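Local coordinates for 5-formyltetrahydrofolate cyclo-ligase family protein (Bacillus anthracis, PDB 2JCB) that probably catalyses the ATP- and magnesium-dependent conversion of 5-formyltetrahydrofolate to 5,10-methenyltetrahydrofolate, and binds ADP with a magnesium ion, at residues 82-87 with 93-98; 101-106 with 117-122; 128-133 with 152-157. All coordinates share one frame; numbering follows the deposited sequence.

All three contacts reach the same mixed sheet. Contact 1 is a beta hairpin of that sheet, and contact 2 ties the loop after that hairpin to the chain leading into edge strand 120-121. Their centres are 8 Å apart. Val122 N bonds Phe95 O at 2.9 Å, backbone to backbone. Contact 3 links the inner strand 129-131 to helix 150-154, which carries Asp152 and Arg153 of the ADP pocket; Asp152 also binds magnesium. It meets contact 1 at Phe95, whose CE2 lies 3.5 Å from Tyr154 CZ. Contacts 2 and 3 do not touch: their nearest atoms are about 6 Å apart. The Met93 side chain of contact 1 is about 10 Å from ADP.

Contact 1 (82-87 with 93-98); sequences VVPKCN and MSFRQI
Residues 82-87 and 93-98 pair as the two antiparallel strands of a beta hairpin near one side of the mixed sheet. Four backbone hydrogen bonds join them. Val83 and Arg96 exchange two, with Val83 N 3.0 Å from Arg96 O and Arg96 N 2.8 Å from Val83 O. Lys85 and Ser94 form the next hydrogen-bonded pair. Val82-Gln97, Pro84-Phe95 and Cys86-Met93 are the non-hydrogen-bonded pairs, and their side chains share one face. There Pro84 CB sits over one face of the Phe95 ring, offset toward its rim. This is a CH-pi contact, with Pro84 CB 3.9 Å from the ring centroid and 19° off its normal. Val82 CG2 packs on Phe95 CB, and Val82 O lies at the ring edge, in plane. Met93 is extended to SD and bends only at its last torsion (chi3 -70°). Its SD reaches Pro84 CB at 3.8 Å, while its CG meets Cys86 SG. On the other face Val83 CG2 touches Ile98 CG2 at 3.7 Å. Arg96 bends at its third side-chain torsion, which brings NH1 back to Ser94 OG in a weak bond; its NE bonds Thr119 OG1. Ser94 OG also bonds Glu121. Strand 54-56 runs parallel to strand 80-87, and strand 120-121 flanks strand 92-98. Helix 150-154 packs on the face of Met93 and Phe95, while Pro114 of strand 111-114 touches Val83, Lys85 and Arg96 on the other.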
loop_
_atom_site.group_PDB
_atom_site.type_symbol
_atom_site.label_atom_id
_atom_site.label_comp_id
_atom_site.label_asym_id
_atom_site.label_seq_id
_atom_site.Cartn_x
_atom_site.Cartn_y
_atom_site.Cartn_z
ATOM N N VAL A 82 -5.380 -7.372 -8.657
ATOM C CA VAL A 82 -3.939 -7.609 -8.996
ATOM C C VAL A 82 -3.028 -7.315 -7.803
ATOM O O VAL A 82 -3.163 -6.289 -7.122
ATOM C CB VAL A 82 -3.460 -6.926 -10.321
ATOM C CG1 VAL A 82 -4.329 -7.350 -11.481
ATOM C CG2 VAL A 82 -3.432 -5.411 -10.193
ATOM N N VAL A 83 -2.050 -8.206 -7.583
ATOM C CA VAL A 83 -1.109 -8.091 -6.453
ATOM C C VAL A 83 0.341 -8.215 -6.995
ATOM O O VAL A 83 0.546 -8.871 -8.034
ATOM C CB VAL A 83 -1.393 -9.227 -5.441
ATOM C CG1 VAL A 83 -2.763 -8.993 -4.770
ATOM C CG2 VAL A 83 -1.467 -10.612 -6.175
ATOM N N PRO A 84 1.304 -7.561 -6.330
ATOM C CA PRO A 84 2.636 -7.520 -6.944
ATOM C C PRO A 84 3.533 -8.714 -6.639
ATOM O O PRO A 84 3.542 -9.240 -5.534
ATOM C CB PRO A 84 3.259 -6.254 -6.342
ATOM C CG PRO A 84 2.608 -6.125 -5.001
ATOM C CD PRO A 84 1.250 -6.759 -5.080
ATOM N N LYS A 85 4.322 -9.075 -7.645
ATOM C CA LYS A 85 5.502 -9.908 -7.466
ATOM C C LYS A 85 6.722 -8.995 -7.662
ATOM O O LYS A 85 6.921 -8.416 -8.738
ATOM C CB LYS A 85 5.519 -11.087 -8.449
ATOM C CG LYS A 85 6.768 -11.981 -8.270
ATOM C CD LYS A 85 6.630 -13.354 -8.914
ATOM C CE LYS A 85 7.907 -14.225 -8.687
ATOM N NZ LYS A 85 8.191 -14.602 -7.238
ATOM N N CYS A 86 7.563 -8.916 -6.640
ATOM C CA CYS A 86 8.723 -8.045 -6.689
ATOM C C CYS A 86 9.923 -8.755 -7.261
ATOM O O CYS A 86 10.192 -9.923 -6.951
ATOM C CB CYS A 86 9.054 -7.493 -5.299
ATOM S SG CYS A 86 7.763 -6.494 -4.600
ATOM N N ASN A 87 10.618 -8.063 -8.145
ATOM C CA ASN A 87 11.906 -8.539 -8.602
ATOM C C ASN A 87 12.977 -7.729 -7.855
ATOM O O ASN A 87 13.147 -6.526 -8.069
ATOM C CB ASN A 87 12.006 -8.430 -10.129
ATOM C CG ASN A 87 13.346 -8.921 -10.674
ATOM O OD1 ASN A 87 14.359 -8.925 -9.973
ATOM N ND2 ASN A 87 13.361 -9.303 -11.947
ATOM N N MET A 93 8.090 -4.296 -10.080
ATOM C CA MET A 93 6.934 -5.080 -9.651
ATOM C C MET A 93 6.091 -5.530 -10.832
ATOM O O MET A 93 5.840 -4.763 -11.765
ATOM C CB MET A 93 6.062 -4.262 -8.701
ATOM C CG MET A 93 6.714 -3.960 -7.375
ATOM S SD MET A 93 5.585 -3.235 -6.180
ATOM C CE MET A 93 5.275 -1.575 -6.864
ATOM N N SER A 94 5.655 -6.773 -10.785
ATOM C CA SER A 94 4.769 -7.310 -11.790
ATOM C C SER A 94 3.439 -7.480 -11.090
ATOM O O SER A 94 3.268 -8.405 -10.279
ATOM C CB SER A 94 5.269 -8.666 -12.259
ATOM O OG SER A 94 4.377 -9.282 -13.178
ATOM N N PHE A 95 2.472 -6.625 -11.405
ATOM C CA PHE A 95 1.156 -6.859 -10.818
ATOM C C PHE A 95 0.442 -7.982 -11.568
ATOM O O PHE A 95 0.350 -7.955 -12.784
ATOM C CB PHE A 95 0.347 -5.581 -10.796
ATOM C CG PHE A 95 0.807 -4.666 -9.730
ATOM C CD1 PHE A 95 0.168 -4.705 -8.498
ATOM C CD2 PHE A 95 1.871 -3.801 -9.934
ATOM C CE1 PHE A 95 0.606 -3.867 -7.412
ATOM C CE2 PHE A 95 2.336 -2.951 -8.880
ATOM C CZ PHE A 95 1.708 -2.998 -7.614
ATOM N N ARG A 96 -0.020 -8.979 -10.823
ATOM C CA ARG A 96 -0.613 -10.139 -11.467
ATOM C C ARG A 96 -1.953 -10.457 -10.892
ATOM O O ARG A 96 -2.156 -10.364 -9.693
ATOM C CB ARG A 96 0.311 -11.382 -11.359
ATOM C CG ARG A 96 1.809 -11.085 -11.646
ATOM C CD ARG A 96 2.593 -12.385 -11.517
ATOM N NE ARG A 96 2.396 -13.223 -12.695
ATOM C CZ ARG A 96 3.117 -13.129 -13.795
ATOM N NH1 ARG A 96 4.089 -12.220 -13.890
ATOM N NH2 ARG A 96 2.866 -13.934 -14.790
ATOM N N GLN A 97 -2.877 -10.839 -11.757
ATOM C CA GLN A 97 -4.240 -11.088 -11.304
ATOM C C GLN A 97 -4.371 -12.360 -10.466
ATOM O O GLN A 97 -3.842 -13.431 -10.838
ATOM C CB GLN A 97 -5.201 -11.147 -12.492
ATOM C CG GLN A 97 -6.594 -11.531 -12.074
ATOM C CD GLN A 97 -7.595 -11.622 -13.218
ATOM O OE1 GLN A 97 -7.225 -11.766 -14.374
ATOM N NE2 GLN A 97 -8.877 -11.514 -12.881
ATOM N N ILE A 98 -5.135 -12.234 -9.397
ATOM C CA ILE A 98 -5.515 -13.379 -8.536
ATOM C C ILE A 98 -7.021 -13.426 -8.421
ATOM O O ILE A 98 -7.653 -12.385 -8.178
ATOM C CB ILE A 98 -4.821 -13.369 -7.113
ATOM C CG1 ILE A 98 -5.057 -12.089 -6.268
ATOM C CG2 ILE A 98 -3.307 -13.675 -7.273
ATOM C CD1 ILE A 98 -4.803 -12.252 -4.687
#

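Contact 2 (101-106 with 117-122); sequences FDQLET and ALTEEV
Gln103 reaches across to Leu118 and Thr119 and makes a small contact, carried by one side-chain hydrogen bond and one methyl group. Gln103 NE2 donates to the backbone carbonyl of Leu118, with NE2 2.9 Å from Leu118 O. The bond is nearly straight, 165° at the hydrogen. The acceptor lies close to the amide plane of Gln103, while the donor is tilted 20° from the carbonyl plane of Leu118. The Gln103 chain is extended beyond CG, and the final turn of the amide (chi3 -70°) aims NE2 at that carbonyl. The other end of the amide is also held: Gln103 OE1 accepts from the backbone N atoms of Ser99 and Asn100. Bonds at both ends fix which way round the amide sits. Segment 101-106 runs from a 3-10 turn at 101-103 into strand 104-108, which pairs with strand 111-114 in a small antiparallel sheet. Segment 117-122 follows that hairpin and passes through Ala117 and Leu118 to edge strand 120-121 of the main sheet. The Gln103 and Thr119 side chains run alongside each other, pointing opposite ways. Thr119 CG2 packs against Gln103 CB at 3.7 Å and lies 3.8 Å from Gln103 NE2. With CG2 anti to the carbonyl carbon, Thr119 presents its methyl to Gln103. Thr119 OG1 bonds instead to Ile115 O. The Leu118 side chain stays at the margin, its CB 4.4 Å from Gln103 CG.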
loop_
_atom_site.group_PDB
_atom_site.type_symbol
_atom_site.label_atom_id
_atom_site.label_comp_id
_atom_site.label_asym_id
_atom_site.label_seq_id
_atom_site.Cartn_x
_atom_site.Cartn_y
_atom_site.Cartn_z
ATOM N N PHE A 101 -7.070 -17.234 -3.277
ATOM C CA PHE A 101 -5.831 -17.130 -2.494
ATOM C C PHE A 101 -4.837 -18.297 -2.728
ATOM O O PHE A 101 -3.661 -18.203 -2.354
ATOM C CB PHE A 101 -6.122 -16.945 -0.989
ATOM C CG PHE A 101 -6.771 -15.631 -0.649
ATOM C CD1 PHE A 101 -6.088 -14.424 -0.831
ATOM C CD2 PHE A 101 -8.069 -15.602 -0.142
ATOM C CE1 PHE A 101 -6.709 -13.207 -0.533
ATOM C CE2 PHE A 101 -8.686 -14.404 0.167
ATOM C CZ PHE A 101 -8.025 -13.207 -0.025
ATOM N N ASP A 102 -5.302 -19.334 -3.421
ATOM C CA ASP A 102 -4.442 -20.459 -3.827
ATOM C C ASP A 102 -3.486 -20.139 -4.991
ATOM O O ASP A 102 -2.603 -20.932 -5.318
ATOM C CB ASP A 102 -5.292 -21.701 -4.124
ATOM C CG ASP A 102 -5.482 -22.591 -2.896
ATOM O OD1 ASP A 102 -4.973 -22.250 -1.790
ATOM O OD2 ASP A 102 -6.136 -23.645 -3.042
ATOM N N GLN A 103 -3.632 -18.948 -5.581
ATOM C CA GLN A 103 -2.710 -18.490 -6.604
ATOM C C GLN A 103 -1.524 -17.753 -5.954
ATOM O O GLN A 103 -0.684 -17.180 -6.650
ATOM C CB GLN A 103 -3.436 -17.566 -7.567
ATOM C CG GLN A 103 -4.284 -18.321 -8.568
ATOM C CD GLN A 103 -5.207 -17.410 -9.321
ATOM O OE1 GLN A 103 -6.152 -16.897 -8.758
ATOM N NE2 GLN A 103 -4.946 -17.214 -10.615
ATOM N N LEU A 104 -1.480 -17.739 -4.620
ATOM C CA LEU A 104 -0.353 -17.115 -3.901
ATOM C C LEU A 104 0.597 -18.190 -3.376
ATOM O O LEU A 104 0.168 -19.302 -3.062
ATOM C CB LEU A 104 -0.853 -16.339 -2.690
ATOM C CG LEU A 104 -1.824 -15.200 -2.997
ATOM C CD1 LEU A 104 -2.211 -14.564 -1.694
ATOM C CD2 LEU A 104 -1.119 -14.180 -3.917
ATOM N N GLU A 105 1.872 -17.830 -3.263
ATOM C CA GLU A 105 2.853 -18.669 -2.566
ATOM C C GLU A 105 3.648 -17.809 -1.574
ATOM O O GLU A 105 3.672 -16.593 -1.686
ATOM C CB GLU A 105 3.800 -19.341 -3.550
ATOM C CG GLU A 105 4.504 -18.359 -4.475
ATOM C CD GLU A 105 5.419 -19.028 -5.475
ATOM O OE1 GLU A 105 5.662 -20.258 -5.359
ATOM O OE2 GLU A 105 5.906 -18.302 -6.368
ATOM N N THR A 106 4.304 -18.461 -0.619
ATOM C CA THR A 106 5.144 -17.742 0.320
ATOM C C THR A 106 6.555 -17.755 -0.223
ATOM O O THR A 106 7.177 -18.822 -0.347
ATOM C CB THR A 106 5.120 -18.345 1.745
ATOM O OG1 THR A 106 3.792 -18.789 2.081
ATOM C CG2 THR A 106 5.598 -17.289 2.782
ATOM N N ALA A 117 3.444 -18.924 -12.696
ATOM C CA ALA A 117 2.876 -19.945 -13.579
ATOM C C ALA A 117 1.336 -19.989 -13.566
ATOM O O ALA A 117 0.722 -20.461 -14.528
ATOM C CB ALA A 117 3.462 -21.318 -13.247
ATOM N N LEU A 118 0.735 -19.449 -12.495
ATOM C CA LEU A 118 -0.711 -19.520 -12.303
ATOM C C LEU A 118 -1.411 -18.172 -12.376
ATOM O O LEU A 118 -2.592 -18.084 -12.092
ATOM C CB LEU A 118 -1.039 -20.191 -10.965
ATOM C CG LEU A 118 -0.518 -21.633 -10.799
ATOM C CD1 LEU A 118 -0.942 -22.156 -9.434
ATOM C CD2 LEU A 118 -0.987 -22.546 -11.920
ATOM N N THR A 119 -0.692 -17.121 -12.740
ATOM C CA THR A 119 -1.284 -15.789 -12.714
ATOM C C THR A 119 -0.847 -14.989 -13.933
ATOM O O THR A 119 0.210 -15.287 -14.531
ATOM C CB THR A 119 -0.875 -15.037 -11.416
ATOM O OG1 THR A 119 0.558 -14.980 -11.311
ATOM C CG2 THR A 119 -1.473 -15.718 -10.165
ATOM N N GLU A 120 -1.657 -13.990 -14.312
ATOM C CA GLU A 120 -1.379 -13.249 -15.544
ATOM C C GLU A 120 -1.003 -11.839 -15.176
ATOM O O GLU A 120 -1.740 -11.203 -14.424
ATOM C CB GLU A 120 -2.590 -13.251 -16.474
ATOM C CG GLU A 120 -2.714 -14.521 -17.273
ATOM C CD GLU A 120 -4.042 -14.642 -18.020
ATOM O OE1 GLU A 120 -4.101 -15.441 -18.976
ATOM O OE2 GLU A 120 -5.017 -13.951 -17.642
ATOM N N GLU A 121 0.125 -11.363 -15.705
ATOM C CA GLU A 121 0.525 -9.973 -15.523
ATOM C C GLU A 121 -0.508 -9.040 -16.136
ATOM O O GLU A 121 -0.986 -9.295 -17.270
ATOM C CB GLU A 121 1.833 -9.698 -16.244
ATOM C CG GLU A 121 2.471 -8.422 -15.752
ATOM C CD GLU A 121 3.844 -8.263 -16.319
ATOM O OE1 GLU A 121 3.952 -7.957 -17.547
ATOM O OE2 GLU A 121 4.808 -8.494 -15.551
ATOM N N VAL A 122 -0.784 -7.950 -15.434
ATOM C CA VAL A 122 -1.685 -6.891 -15.918
ATOM C C VAL A 122 -0.886 -5.582 -16.055
ATOM O O VAL A 122 -0.204 -5.165 -15.124
ATOM C CB VAL A 122 -2.933 -6.734 -14.996
ATOM C CG1 VAL A 122 -3.839 -5.616 -15.489
ATOM C CG2 VAL A 122 -3.729 -8.016 -14.977
#

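Contact 3 (128-133 with 152-157); sequences DLQIVP and DRYLVH. With MG (magnesium ion), chain E; ADP (adenosine-5'-diphosphate), chain C.
Gln130 and Tyr154 meet where strand 129-131, a parallel inner strand of the Rossmann-like sheet, faces helix 150-154. The family belongs to the NADP-Rossmann clan. The contact is small, and its one direct bond is polar. Gln130 NE2 donates a weak hydrogen bond to Tyr154 OH, with NE2 3.0 Å from OH and an angle of only 127° at the hydrogen. The two side chains cross at about a right angle, and the amide and ring planes are 79° apart. Gln130 bends at its second torsion (chi2 -80°), which turns its amide toward the phenol end of Tyr154. The tyrosine extends from the helix with CG anti to its backbone N, and its side chain also touches Ala124 and Ile127.

The ligand contacts belong to residues 152-157. The Arg153 guanidinium lies roughly parallel over the adenine of ADP, somewhat tilted, with ADP C4 3.4 Å above the centre of its plane. The Arg153 chain, extended from CG to NE, runs across the face of the base, with CG over ADP C5 at 3.5 Å. A weak hydrogen bond joins Arg153 NH2 to ADP O4' of the ribose.

Asp152 is the metal ligand of these segments. Magnesium is held by Asp152 OD2, by ADP O3B and O1A, and by two waters. Asp181 completes the site. One water, 2.1 Å from magnesium, also donates to Asp152 OD1, and Lys182 N bonds the same oxygen. The carboxylate is therefore held at both oxygens, with Asp152 OD2 1.9 Å from the magnesium ion.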
loop_
_atom_site.group_PDB
_atom_site.type_symbol
_atom_site.label_atom_id
_atom_site.label_comp_id
_atom_site.label_asym_id
_atom_site.label_seq_id
_atom_site.Cartn_x
_atom_site.Cartn_y
_atom_site.Cartn_z
ATOM N N ASP A 128 -7.021 0.479 -12.560
ATOM C CA ASP A 128 -7.771 1.732 -12.330
ATOM C C ASP A 128 -7.355 2.450 -11.045
ATOM O O ASP A 128 -7.213 3.706 -11.022
ATOM C CB ASP A 128 -9.272 1.469 -12.380
ATOM C CG ASP A 128 -9.707 0.894 -13.686
ATOM O OD1 ASP A 128 -9.302 1.422 -14.762
ATOM O OD2 ASP A 128 -10.474 -0.089 -13.658
ATOM N N LEU A 129 -7.072 1.652 -10.020
ATOM C CA LEU A 129 -6.717 2.156 -8.713
ATOM C C LEU A 129 -5.606 1.311 -8.119
ATOM O O LEU A 129 -5.696 0.076 -8.122
ATOM C CB LEU A 129 -7.971 2.052 -7.837
ATOM C CG LEU A 129 -7.813 2.449 -6.357
ATOM C CD1 LEU A 129 -7.460 3.972 -6.257
ATOM C CD2 LEU A 129 -9.082 2.051 -5.542
ATOM N N GLN A 130 -4.587 1.977 -7.599
ATOM C CA GLN A 130 -3.534 1.312 -6.819
ATOM C C GLN A 130 -3.658 1.720 -5.376
ATOM O O GLN A 130 -3.589 2.907 -5.090
ATOM C CB GLN A 130 -2.165 1.706 -7.340
ATOM C CG GLN A 130 -1.856 0.943 -8.666
ATOM C CD GLN A 130 -1.363 -0.534 -8.397
ATOM O OE1 GLN A 130 -1.470 -1.040 -7.306
ATOM N NE2 GLN A 130 -0.823 -1.176 -9.444
ATOM N N ILE A 131 -3.841 0.714 -4.524
ATOM C CA ILE A 131 -3.901 0.917 -3.081
ATOM C C ILE A 131 -2.424 0.745 -2.647
ATOM O O ILE A 131 -1.921 -0.408 -2.632
ATOM C CB ILE A 131 -4.905 -0.044 -2.450
ATOM C CG1 ILE A 131 -6.324 0.352 -2.985
ATOM C CG2 ILE A 131 -4.805 0.062 -0.948
ATOM C CD1 ILE A 131 -7.452 -0.590 -2.558
ATOM N N VAL A 132 -1.749 1.817 -2.210
ATOM C CA VAL A 132 -0.295 1.800 -2.101
ATOM C C VAL A 132 0.043 1.573 -0.636
ATOM O O VAL A 132 -0.500 2.246 0.187
ATOM C CB VAL A 132 0.276 3.130 -2.647
ATOM C CG1 VAL A 132 1.800 3.290 -2.276
ATOM C CG2 VAL A 132 -0.017 3.261 -4.174
ATOM N N PRO A 133 0.847 0.541 -0.302
ATOM C CA PRO A 133 1.258 0.337 1.116
ATOM C C PRO A 133 2.323 1.298 1.601
ATOM O O PRO A 133 2.908 2.019 0.821
ATOM C CB PRO A 133 1.851 -1.088 1.088
ATOM C CG PRO A 133 2.539 -1.101 -0.278
ATOM C CD PRO A 133 1.479 -0.441 -1.198
ATOM N N ASP A 152 8.179 3.925 -5.315
ATOM C CA ASP A 152 8.776 5.113 -5.873
ATOM C C ASP A 152 9.099 4.890 -7.364
ATOM O O ASP A 152 8.855 5.774 -8.170
ATOM C CB ASP A 152 10.033 5.497 -5.091
ATOM C CG ASP A 152 9.709 6.229 -3.793
ATOM O OD1 ASP A 152 8.573 6.759 -3.637
ATOM O OD2 ASP A 152 10.574 6.287 -2.903
ATOM N N ARG A 153 9.604 3.688 -7.716
ATOM C CA ARG A 153 9.985 3.383 -9.083
ATOM C C ARG A 153 8.744 3.135 -9.930
ATOM O O ARG A 153 8.633 3.606 -11.056
ATOM C CB ARG A 153 10.909 2.165 -9.109
ATOM C CG ARG A 153 12.266 2.426 -8.505
ATOM C CD ARG A 153 13.075 1.145 -8.569
ATOM N NE ARG A 153 14.490 1.283 -8.249
ATOM C CZ ARG A 153 14.952 1.378 -7.007
ATOM N NH1 ARG A 153 16.260 1.424 -6.801
ATOM N NH2 ARG A 153 14.092 1.409 -5.981
ATOM N N TYR A 154 7.830 2.348 -9.384
ATOM C CA TYR A 154 6.607 1.960 -10.088
ATOM C C TYR A 154 5.715 3.168 -10.399
ATOM O O TYR A 154 5.202 3.288 -11.503
ATOM C CB TYR A 154 5.811 0.977 -9.242
ATOM C CG TYR A 154 4.540 0.547 -9.900
ATOM C CD1 TYR A 154 4.552 -0.443 -10.882
ATOM C CD2 TYR A 154 3.316 1.115 -9.553
ATOM C CE1 TYR A 154 3.418 -0.849 -11.498
ATOM C CE2 TYR A 154 2.133 0.716 -10.192
ATOM C CZ TYR A 154 2.199 -0.274 -11.160
ATOM O OH TYR A 154 1.072 -0.728 -11.784
ATOM N N LEU A 155 5.583 4.066 -9.438
ATOM C CA LEU A 155 4.685 5.216 -9.609
ATOM C C LEU A 155 5.152 6.228 -10.652
ATOM O O LEU A 155 4.363 7.089 -11.062
ATOM C CB LEU A 155 4.348 5.889 -8.266
ATOM C CG LEU A 155 3.521 5.030 -7.322
ATOM C CD1 LEU A 155 3.409 5.742 -5.974
ATOM C CD2 LEU A 155 2.165 4.686 -7.928
ATOM N N VAL A 156 6.414 6.132 -11.080
ATOM C CA VAL A 156 6.914 6.935 -12.224
ATOM C C VAL A 156 6.050 6.698 -13.473
ATOM O O VAL A 156 5.680 7.653 -14.145
ATOM C CB VAL A 156 8.387 6.633 -12.536
ATOM C CG1 VAL A 156 8.873 7.420 -13.798
ATOM C CG2 VAL A 156 9.256 6.986 -11.351
ATOM N N HIS A 157 5.714 5.442 -13.757
ATOM C CA HIS A 157 5.005 5.081 -14.980
ATOM C C HIS A 157 3.514 4.814 -14.790
ATOM O O HIS A 157 2.761 4.670 -15.755
ATOM C CB HIS A 157 5.706 3.893 -15.654
ATOM C CG HIS A 157 7.172 4.117 -15.851
ATOM N ND1 HIS A 157 7.672 4.997 -16.787
ATOM C CD2 HIS A 157 8.247 3.615 -15.194
ATOM C CE1 HIS A 157 8.991 5.016 -16.712
ATOM N NE2 HIS A 157 9.365 4.184 -15.754
HETATM MG MG MG E . 10.809 6.660 -1.033
HETATM P PB ADP C . 11.010 3.864 0.535
HETATM O O1B ADP C . 10.639 2.391 0.387
HETATM O O2B ADP C . 10.691 4.366 1.895
HETATM O O3B ADP C . 10.422 4.598 -0.652
HETATM P PA ADP C . 13.573 5.033 -0.245
HETATM O O1A ADP C . 12.823 6.279 -0.639
HETATM O O2A ADP C . 14.729 5.226 0.601
HETATM O O3A ADP C . 12.607 3.906 0.411
HETATM O "O5'" ADP C . 14.142 4.367 -1.603
HETATM C "C5'" ADP C . 15.056 3.266 -1.411
HETATM C "C4'" ADP C . 16.092 3.218 -2.507
HETATM O "O4'" ADP C . 15.410 3.206 -3.750
HETATM C "C3'" ADP C . 16.955 4.474 -2.454
HETATM O "O3'" ADP C . 18.298 4.048 -2.341
HETATM C "C2'" ADP C . 16.681 5.184 -3.764
HETATM O "O2'" ADP C . 17.865 5.580 -4.395
HETATM C "C1'" ADP C . 16.015 4.140 -4.642
HETATM N N9 ADP C . 15.027 4.693 -5.605
HETATM C C8 ADP C . 13.783 5.113 -5.308
HETATM N N7 ADP C . 13.140 5.515 -6.430
HETATM C C5 ADP C . 13.960 5.366 -7.473
HETATM C C6 ADP C . 13.870 5.586 -8.941
HETATM N N6 ADP C . 12.753 6.084 -9.507
HETATM N N1 ADP C . 14.917 5.233 -9.690
HETATM C C2 ADP C . 16.050 4.745 -9.145
HETATM N N3 ADP C . 16.187 4.501 -7.826
HETATM C C4 ADP C . 15.192 4.771 -6.941
HETATM O O HOH W 1 8.769 7.227 -0.992
HETATM O O HOH W 2 10.774 7.106 1.200
#